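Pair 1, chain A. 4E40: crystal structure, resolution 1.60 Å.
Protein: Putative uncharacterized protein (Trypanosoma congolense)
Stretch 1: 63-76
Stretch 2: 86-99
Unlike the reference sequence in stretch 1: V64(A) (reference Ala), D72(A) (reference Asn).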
# COMPACT_ATOMS: atom_id res chain seq x y z
N ALA A 63 20.33 15.70 -22.89
CA ALA A 63 20.76 17.10 -22.64
C ALA A 63 22.22 17.25 -22.27
O ALA A 63 22.91 18.10 -22.84
CB ALA A 63 19.86 17.79 -21.56
N VAL A 64 22.72 16.44 -21.33
CA VAL A 64 24.11 16.54 -20.90
C VAL A 64 25.05 16.22 -22.06
O VAL A 64 26.06 16.87 -22.23
CB VAL A 64 24.36 15.65 -19.67
CG1 VAL A 64 25.83 15.56 -19.37
CG2 VAL A 64 23.66 16.36 -18.51
N GLU A 65 24.66 15.26 -22.89
CA GLU A 65 25.56 14.98 -24.00
C GLU A 65 25.60 16.08 -25.03
O GLU A 65 26.68 16.35 -25.62
CB GLU A 65 25.30 13.55 -24.56
CG GLU A 65 25.62 12.42 -23.56
CD GLU A 65 26.98 12.54 -22.82
OE1 GLU A 65 28.03 12.73 -23.45
OE2 GLU A 65 27.00 12.51 -21.58
N ARG A 66 24.47 16.74 -25.28
CA ARG A 66 24.46 17.93 -26.14
C ARG A 66 25.32 19.03 -25.53
O ARG A 66 26.09 19.72 -26.25
CB ARG A 66 23.06 18.40 -26.38
CG ARG A 66 22.32 17.43 -27.32
CD ARG A 66 20.98 18.01 -27.77
NE ARG A 66 19.90 17.53 -26.93
CZ ARG A 66 19.37 18.20 -25.92
NH1 ARG A 66 18.40 17.62 -25.25
NH2 ARG A 66 19.81 19.42 -25.57
N ALA A 67 25.24 19.18 -24.20
CA ALA A 67 26.08 20.20 -23.57
C ALA A 67 27.59 19.84 -23.71
O ALA A 67 28.42 20.75 -23.99
CB ALA A 67 25.66 20.37 -22.09
N SER A 68 27.93 18.56 -23.54
CA SER A 68 29.32 18.06 -23.63
C SER A 68 29.83 18.28 -25.05
O SER A 68 30.99 18.70 -25.25
CB SER A 68 29.41 16.59 -23.30
OG SER A 68 29.27 16.42 -21.88
N ALA A 69 28.93 18.05 -26.02
CA ALA A 69 29.32 18.31 -27.44
C ALA A 69 29.64 19.80 -27.69
O ALA A 69 30.60 20.11 -28.42
CB ALA A 69 28.30 17.75 -28.42
N ALA A 70 28.87 20.71 -27.04
CA ALA A 70 29.10 22.18 -27.11
C ALA A 70 30.45 22.58 -26.50
O ALA A 70 31.21 23.36 -27.13
CB ALA A 70 27.92 22.96 -26.50
N VAL A 71 30.83 21.97 -25.39
CA VAL A 71 32.14 22.16 -24.79
C VAL A 71 33.23 21.68 -25.76
O VAL A 71 34.22 22.38 -25.95
CB VAL A 71 32.30 21.38 -23.50
CG1 VAL A 71 33.75 21.44 -23.02
CG2 VAL A 71 31.35 21.96 -22.43
N ASP A 72 33.04 20.49 -26.35
CA ASP A 72 34.09 20.01 -27.27
C ASP A 72 34.24 21.03 -28.44
O ASP A 72 35.39 21.34 -28.90
CB ASP A 72 33.76 18.60 -27.79
CG ASP A 72 34.83 18.09 -28.80
OD1 ASP A 72 35.91 17.65 -28.33
OD2 ASP A 72 34.65 18.18 -30.06
N ARG A 73 33.11 21.56 -28.95
CA ARG A 73 33.19 22.53 -30.10
C ARG A 73 34.04 23.73 -29.82
O ARG A 73 34.67 24.31 -30.72
CB ARG A 73 31.80 23.02 -30.53
CG ARG A 73 30.98 22.03 -31.34
CD ARG A 73 31.83 21.37 -32.41
NE ARG A 73 31.82 22.04 -33.71
CZ ARG A 73 31.20 21.57 -34.80
NH1 ARG A 73 30.52 20.43 -34.75
NH2 ARG A 73 31.27 22.25 -35.95
N VAL A 74 34.12 24.12 -28.54
CA VAL A 74 34.89 25.32 -28.15
C VAL A 74 36.22 24.97 -27.49
O VAL A 74 36.88 25.82 -26.87
CB VAL A 74 34.07 26.33 -27.26
CG1 VAL A 74 32.86 26.90 -28.01
CG2 VAL A 74 33.72 25.76 -25.90
N SER A 75 36.67 23.72 -27.66
CA SER A 75 37.85 23.28 -26.95
C SER A 75 39.09 24.06 -27.41
O SER A 75 40.07 24.12 -26.68
CB SER A 75 38.07 21.76 -27.09
OG SER A 75 38.35 21.43 -28.45
N GLY A 76 39.00 24.66 -28.59
CA GLY A 76 40.13 25.42 -29.20
C GLY A 76 40.18 26.86 -28.73
O GLY A 76 41.17 27.57 -28.97
N LYS A 86 31.07 30.84 -20.81
CA LYS A 86 29.67 30.61 -20.49
C LYS A 86 29.34 29.18 -20.92
O LYS A 86 28.62 28.48 -20.24
CB LYS A 86 28.75 31.59 -21.18
CG LYS A 86 29.01 33.04 -20.72
CD LYS A 86 28.10 33.98 -21.46
CE LYS A 86 28.26 35.42 -20.94
NZ LYS A 86 27.77 36.43 -21.92
N VAL A 87 29.91 28.73 -22.04
CA VAL A 87 29.59 27.35 -22.47
C VAL A 87 30.08 26.29 -21.45
O VAL A 87 29.33 25.40 -21.08
CB VAL A 87 30.26 27.05 -23.84
CG1 VAL A 87 30.09 25.57 -24.23
CG2 VAL A 87 29.61 27.96 -24.87
N ARG A 88 31.32 26.43 -21.01
CA ARG A 88 31.93 25.45 -20.10
C ARG A 88 31.19 25.49 -18.76
O ARG A 88 30.93 24.43 -18.18
CB ARG A 88 33.43 25.74 -19.88
CG ARG A 88 34.24 25.44 -21.17
CD ARG A 88 35.49 26.32 -21.21
NE ARG A 88 36.13 26.10 -22.52
CZ ARG A 88 37.00 26.91 -23.10
NH1 ARG A 88 37.48 26.56 -24.28
NH2 ARG A 88 37.39 28.07 -22.53
N LYS A 89 30.84 26.69 -18.31
CA LYS A 89 30.14 26.75 -17.01
C LYS A 89 28.76 26.16 -17.07
O LYS A 89 28.33 25.44 -16.14
CB LYS A 89 30.04 28.19 -16.53
CG LYS A 89 31.38 28.76 -16.07
CD LYS A 89 31.19 30.22 -15.66
CE LYS A 89 32.52 30.94 -15.73
NZ LYS A 89 32.39 32.42 -15.53
N ALA A 90 28.02 26.49 -18.15
CA ALA A 90 26.68 25.95 -18.32
C ALA A 90 26.70 24.43 -18.43
O ALA A 90 25.87 23.73 -17.89
CB ALA A 90 26.01 26.56 -19.54
N ALA A 91 27.64 23.91 -19.23
CA ALA A 91 27.71 22.45 -19.33
C ALA A 91 28.05 21.75 -18.01
O ALA A 91 27.55 20.66 -17.72
CB ALA A 91 28.78 22.08 -20.40
N ALA A 92 28.89 22.40 -17.18
CA ALA A 92 29.22 21.85 -15.86
C ALA A 92 27.95 21.85 -14.99
O ALA A 92 27.65 20.84 -14.35
CB ALA A 92 30.26 22.76 -15.18
N VAL A 93 27.17 22.91 -15.10
CA VAL A 93 25.82 22.91 -14.39
C VAL A 93 24.91 21.76 -14.84
O VAL A 93 24.29 21.06 -14.03
CB VAL A 93 25.10 24.27 -14.57
CG1 VAL A 93 23.63 24.19 -14.17
CG2 VAL A 93 25.83 25.31 -13.69
N ALA A 94 24.87 21.52 -16.15
CA ALA A 94 24.01 20.45 -16.65
C ALA A 94 24.48 19.09 -16.13
O ALA A 94 23.65 18.30 -15.69
CB ALA A 94 24.02 20.47 -18.21
N HIS A 95 25.81 18.85 -16.12
CA HIS A 95 26.29 17.59 -15.54
C HIS A 95 25.95 17.45 -14.08
O HIS A 95 25.51 16.41 -13.63
CB HIS A 95 27.81 17.50 -15.72
CG HIS A 95 28.29 17.19 -17.13
ND1 HIS A 95 28.54 15.91 -17.54
CD2 HIS A 95 28.57 18.02 -18.18
CE1 HIS A 95 29.08 15.95 -18.82
NE2 HIS A 95 29.07 17.22 -19.23
N HIS A 96 26.15 18.55 -13.34
CA HIS A 96 25.89 18.48 -11.90
C HIS A 96 24.43 18.25 -11.59
O HIS A 96 24.09 17.47 -10.70
CB HIS A 96 26.37 19.76 -11.20
CG HIS A 96 27.83 19.99 -11.37
ND1 HIS A 96 28.41 21.20 -11.20
CD2 HIS A 96 28.84 19.11 -11.68
CE1 HIS A 96 29.73 21.10 -11.45
NE2 HIS A 96 29.99 19.82 -11.72
N ALA A 97 23.55 18.86 -12.39
CA ALA A 97 22.09 18.70 -12.19
C ALA A 97 21.66 17.27 -12.52
O ALA A 97 20.83 16.67 -11.84
CB ALA A 97 21.27 19.71 -13.03
N LEU A 98 22.29 16.70 -13.57
CA LEU A 98 22.01 15.32 -13.87
C LEU A 98 22.39 14.36 -12.74
O LEU A 98 21.69 13.38 -12.55
CB LEU A 98 22.74 14.92 -15.22
CG LEU A 98 22.43 13.45 -15.63
CD1 LEU A 98 20.98 13.23 -16.05
CD2 LEU A 98 23.36 13.09 -16.81
N GLU A 99 23.47 14.61 -11.99
CA GLU A 99 23.72 13.75 -10.82
C GLU A 99 22.54 13.74 -9.85
O GLU A 99 22.19 12.71 -9.32
CB GLU A 99 24.97 14.24 -10.08
CG GLU A 99 26.28 14.12 -10.88
CD GLU A 99 27.44 14.75 -10.09
OE1 GLU A 99 27.72 14.26 -9.01
OE2 GLU A 99 27.98 15.76 -10.57
O HOH W 1 35.92 23.86 -24.25

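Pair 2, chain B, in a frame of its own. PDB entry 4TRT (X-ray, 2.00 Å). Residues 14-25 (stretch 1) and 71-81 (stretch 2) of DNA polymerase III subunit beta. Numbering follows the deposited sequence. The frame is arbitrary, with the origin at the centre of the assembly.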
# COMPACT_ATOMS: atom_id res chain seq x y z
N GLY B 14 0.11 -0.11 -22.59
CA GLY B 14 0.84 1.04 -23.10
C GLY B 14 0.64 2.27 -22.24
O GLY B 14 1.60 2.98 -21.91
N LEU B 15 -0.61 2.55 -21.89
CA LEU B 15 -0.94 3.73 -21.11
C LEU B 15 -0.35 3.66 -19.71
O LEU B 15 0.06 4.70 -19.17
CB LEU B 15 -2.46 3.94 -21.03
CG LEU B 15 -3.16 4.37 -22.31
CD1 LEU B 15 -4.68 4.32 -22.12
CD2 LEU B 15 -2.69 5.75 -22.75
N GLY B 16 -0.31 2.46 -19.16
CA GLY B 16 0.32 2.21 -17.86
C GLY B 16 1.79 2.58 -17.85
O GLY B 16 2.30 3.15 -16.88
N LEU B 17 2.49 2.25 -18.93
CA LEU B 17 3.90 2.59 -19.05
C LEU B 17 4.07 4.11 -19.18
O LEU B 17 4.93 4.70 -18.52
CB LEU B 17 4.55 1.87 -20.24
CG LEU B 17 4.68 0.33 -20.18
CD1 LEU B 17 5.16 -0.20 -21.53
CD2 LEU B 17 5.61 -0.16 -19.07
N LEU B 18 3.26 4.73 -20.03
CA LEU B 18 3.39 6.16 -20.30
C LEU B 18 2.98 7.02 -19.11
O LEU B 18 3.61 8.03 -18.84
CB LEU B 18 2.59 6.57 -21.54
CG LEU B 18 3.44 6.30 -22.77
CD1 LEU B 18 2.61 5.92 -23.97
CD2 LEU B 18 4.37 7.47 -23.04
N GLU B 19 1.95 6.60 -18.37
CA GLU B 19 1.51 7.39 -17.23
C GLU B 19 2.52 7.41 -16.08
O GLU B 19 2.52 8.35 -15.29
CB GLU B 19 0.12 6.96 -16.75
CG GLU B 19 0.09 5.80 -15.77
CD GLU B 19 -1.31 5.51 -15.25
OE1 GLU B 19 -1.61 4.32 -15.05
OE2 GLU B 19 -2.10 6.44 -15.03
N ARG B 20 3.38 6.41 -15.99
CA ARG B 20 4.43 6.44 -14.98
C ARG B 20 5.57 7.42 -15.33
O ARG B 20 6.22 7.91 -14.42
CB ARG B 20 4.98 5.05 -14.64
CG ARG B 20 4.08 4.28 -13.67
CD ARG B 20 4.64 2.90 -13.42
NE ARG B 20 4.96 2.23 -14.69
CZ ARG B 20 5.51 1.02 -14.78
NH1 ARG B 20 5.76 0.30 -13.69
NH2 ARG B 20 5.78 0.53 -15.99
N VAL B 21 5.77 7.71 -16.61
CA VAL B 21 6.78 8.68 -17.09
C VAL B 21 6.23 10.12 -17.16
O VAL B 21 6.85 11.06 -16.65
CB VAL B 21 7.30 8.26 -18.48
CG1 VAL B 21 8.21 9.33 -19.08
CG2 VAL B 21 8.03 6.93 -18.38
N ILE B 22 5.08 10.28 -17.82
CA ILE B 22 4.49 11.60 -18.00
C ILE B 22 4.11 12.15 -16.62
O ILE B 22 3.46 11.45 -15.83
CB ILE B 22 3.27 11.54 -18.94
CG1 ILE B 22 3.70 11.04 -20.32
CG2 ILE B 22 2.60 12.91 -19.06
CD1 ILE B 22 2.59 10.76 -21.31
N PRO B 23 4.50 13.41 -16.31
CA PRO B 23 4.07 14.03 -15.05
C PRO B 23 2.57 14.24 -14.97
O PRO B 23 1.92 14.49 -15.99
CB PRO B 23 4.82 15.39 -15.03
CG PRO B 23 5.89 15.28 -16.05
CD PRO B 23 5.43 14.29 -17.07
N SER B 24 2.00 14.11 -13.78
CA SER B 24 0.58 14.37 -13.57
C SER B 24 0.33 15.86 -13.30
O SER B 24 -0.78 16.33 -13.46
CB SER B 24 0.03 13.53 -12.40
OG SER B 24 0.86 13.70 -11.25
N ARG B 25 1.36 16.59 -12.88
CA ARG B 25 1.26 18.01 -12.59
C ARG B 25 2.43 18.78 -13.21
O ARG B 25 3.56 18.36 -13.07
CB ARG B 25 1.31 18.25 -11.09
CG ARG B 25 -0.04 18.25 -10.39
CD ARG B 25 -0.03 19.14 -9.15
NE ARG B 25 -1.39 19.34 -8.62
CZ ARG B 25 -1.92 18.72 -7.55
NH1 ARG B 25 -1.22 17.84 -6.84
NH2 ARG B 25 -3.17 19.00 -7.19
N PRO B 71 -4.88 14.62 -21.85
CA PRO B 71 -4.22 14.46 -20.54
C PRO B 71 -3.95 12.97 -20.27
O PRO B 71 -4.88 12.16 -20.31
CB PRO B 71 -5.23 15.04 -19.54
CG PRO B 71 -6.22 15.82 -20.35
CD PRO B 71 -6.24 15.19 -21.72
N ALA B 72 -2.69 12.64 -20.03
CA ALA B 72 -2.25 11.25 -19.98
C ALA B 72 -2.89 10.45 -18.85
O ALA B 72 -3.32 9.32 -19.08
CB ALA B 72 -0.73 11.18 -19.89
N HIS B 73 -2.95 11.01 -17.65
CA HIS B 73 -3.43 10.23 -16.49
C HIS B 73 -4.92 10.03 -16.50
O HIS B 73 -5.42 8.95 -16.17
CB HIS B 73 -2.95 10.84 -15.19
CG HIS B 73 -1.46 10.78 -15.04
ND1 HIS B 73 -0.64 11.65 -15.68
CD2 HIS B 73 -0.63 9.90 -14.34
CE1 HIS B 73 0.63 11.34 -15.41
NE2 HIS B 73 0.65 10.28 -14.59
N LEU B 74 -5.64 11.07 -16.91
CA LEU B 74 -7.08 10.97 -17.07
C LEU B 74 -7.46 9.91 -18.11
O LEU B 74 -8.34 9.11 -17.88
CB LEU B 74 -7.68 12.33 -17.43
CG LEU B 74 -9.19 12.36 -17.68
CD1 LEU B 74 -9.92 11.77 -16.49
CD2 LEU B 74 -9.64 13.80 -17.91
N PHE B 75 -6.78 9.93 -19.26
CA PHE B 75 -7.06 8.97 -20.33
C PHE B 75 -6.78 7.54 -19.88
O PHE B 75 -7.57 6.64 -20.14
CB PHE B 75 -6.26 9.33 -21.58
CG PHE B 75 -6.50 8.44 -22.77
CD1 PHE B 75 -7.79 8.06 -23.14
CD2 PHE B 75 -5.45 8.03 -23.57
CE1 PHE B 75 -8.01 7.24 -24.24
CE2 PHE B 75 -5.67 7.23 -24.69
CZ PHE B 75 -6.96 6.83 -25.02
N ALA B 76 -5.67 7.34 -19.18
CA ALA B 76 -5.30 6.03 -18.65
C ALA B 76 -6.33 5.53 -17.65
O ALA B 76 -6.70 4.36 -17.63
CB ALA B 76 -3.92 6.10 -18.00
N GLN B 77 -6.81 6.44 -16.81
CA GLN B 77 -7.80 6.11 -15.80
C GLN B 77 -9.13 5.71 -16.42
O GLN B 77 -9.78 4.76 -15.98
CB GLN B 77 -7.97 7.29 -14.83
CG GLN B 77 -9.05 7.11 -13.77
CD GLN B 77 -9.13 8.31 -12.84
OE1 GLN B 77 -8.68 9.40 -13.18
NE2 GLN B 77 -9.68 8.11 -11.66
N ILE B 78 -9.57 6.47 -17.43
CA ILE B 78 -10.83 6.17 -18.12
C ILE B 78 -10.76 4.78 -18.77
O ILE B 78 -11.68 3.97 -18.64
CB ILE B 78 -11.13 7.27 -19.15
CG1 ILE B 78 -11.62 8.54 -18.44
CG2 ILE B 78 -12.13 6.80 -20.19
CD1 ILE B 78 -11.70 9.74 -19.39
N VAL B 79 -9.64 4.49 -19.42
CA VAL B 79 -9.50 3.20 -20.12
C VAL B 79 -9.46 2.05 -19.12
O VAL B 79 -10.14 1.05 -19.30
CB VAL B 79 -8.26 3.19 -21.05
CG1 VAL B 79 -8.04 1.80 -21.67
CG2 VAL B 79 -8.41 4.23 -22.14
N ARG B 80 -8.70 2.21 -18.05
CA ARG B 80 -8.65 1.22 -16.99
C ARG B 80 -10.02 0.87 -16.42
O ARG B 80 -10.30 -0.29 -16.18
CB ARG B 80 -7.73 1.73 -15.90
CG ARG B 80 -7.65 0.92 -14.61
CD ARG B 80 -6.73 1.62 -13.61
NE ARG B 80 -5.55 2.15 -14.27
CZ ARG B 80 -5.11 3.41 -14.20
NH1 ARG B 80 -5.71 4.34 -13.46
NH2 ARG B 80 -4.02 3.74 -14.87
N ASN B 81 -10.87 1.89 -16.24
CA ASN B 81 -12.19 1.70 -15.64
C ASN B 81 -13.25 1.14 -16.59
O ASN B 81 -14.34 0.81 -16.15
CB ASN B 81 -12.70 3.04 -15.07
CG ASN B 81 -11.92 3.51 -13.85
OD1 ASN B 81 -11.25 2.71 -13.18
ND2 ASN B 81 -12.01 4.81 -13.54
O HOH W 2 -4.22 7.35 -14.01

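Both pairs are near-antiparallel helix packings of the same hand: the axes cross at -155° and approach to 9.0 Å in pair 1, and at -150° and 9.4 Å in pair 2. Fourteen central residues superpose with an RMSD of 0.6 Å. At the nearest backbone points, A67(A) faces A91(A) with CA atoms 5.1 Å apart, and the matched L15(B) faces A76(B) with CA atoms 5.5 Å apart. Approaches this short leave little room between the backbones, and in both pairs the second helix meets them with alanine: A91(A) and A76(B) coincide almost atom for atom.

What lies across from that alanine differs. In pair 1 it is another alanine, with A67(A) CB 3.9 Å from A91(A) CB and 4.2 Å from A94(A) CB. In pair 2 L15(B) keeps a similar CB contact, 4.0 Å to A76(B) CB, but sends its branches onward: CD1 lies 3.7 Å from V79(B) CG2 and over the face of the F75(B) ring, while CD2 lies 3.7 Å from F75(B) CD2. F75(B) matches A90(A), which makes no contact across pair 1. Pair 1 also has V64(A), about a turn before A67(A), whose CG2 lies 3.7 Å from L98(A) CD2 and whose CG1 sits over the face of the H95(A) ring; neither V64(A) nor L98(A) has a counterpart in pair 2.

The next layer exchanges apolar packing for charge. V71(A) presses CG2 to 3.3 Å from A91(A) CB. Its counterpart E19(B) also borders the alanine, OE2 being 3.5 Å from A76(B) CB, yet it extends to a salt bridge, OE1 to R80(B) NH2 at 2.5 Å. R80(B) takes the place of H95(A), whose NE2 instead approaches S68(A) OG at 2.8 Å; S68(A) matches G16(B), which has no side chain to offer.

Where the first helix gives out, V74(A) and I22(B) both point toward the partner and pack on matched residues, V74(A) CG2 at 4.0 Å from V87(A) CG1 and I22(B) CD1 at 3.6 Å from A72(B) CB. Pair 1 sets valine against valine; pair 2 sets the longer isoleucine against alanine. Beside them, R88(A) and H73(B) both start sideways and bring their ends nearer to the first stretch's backbone. A water accepts from R88(A) NE and donates to V71(A) O, each at 2.8 Å, whereas H73(B) NE2 gives a weak direct hydrogen bond to E19(B) O at 2.8 Å. The rule is a fixed small residue at the crossing, with freedom in the side chains around it.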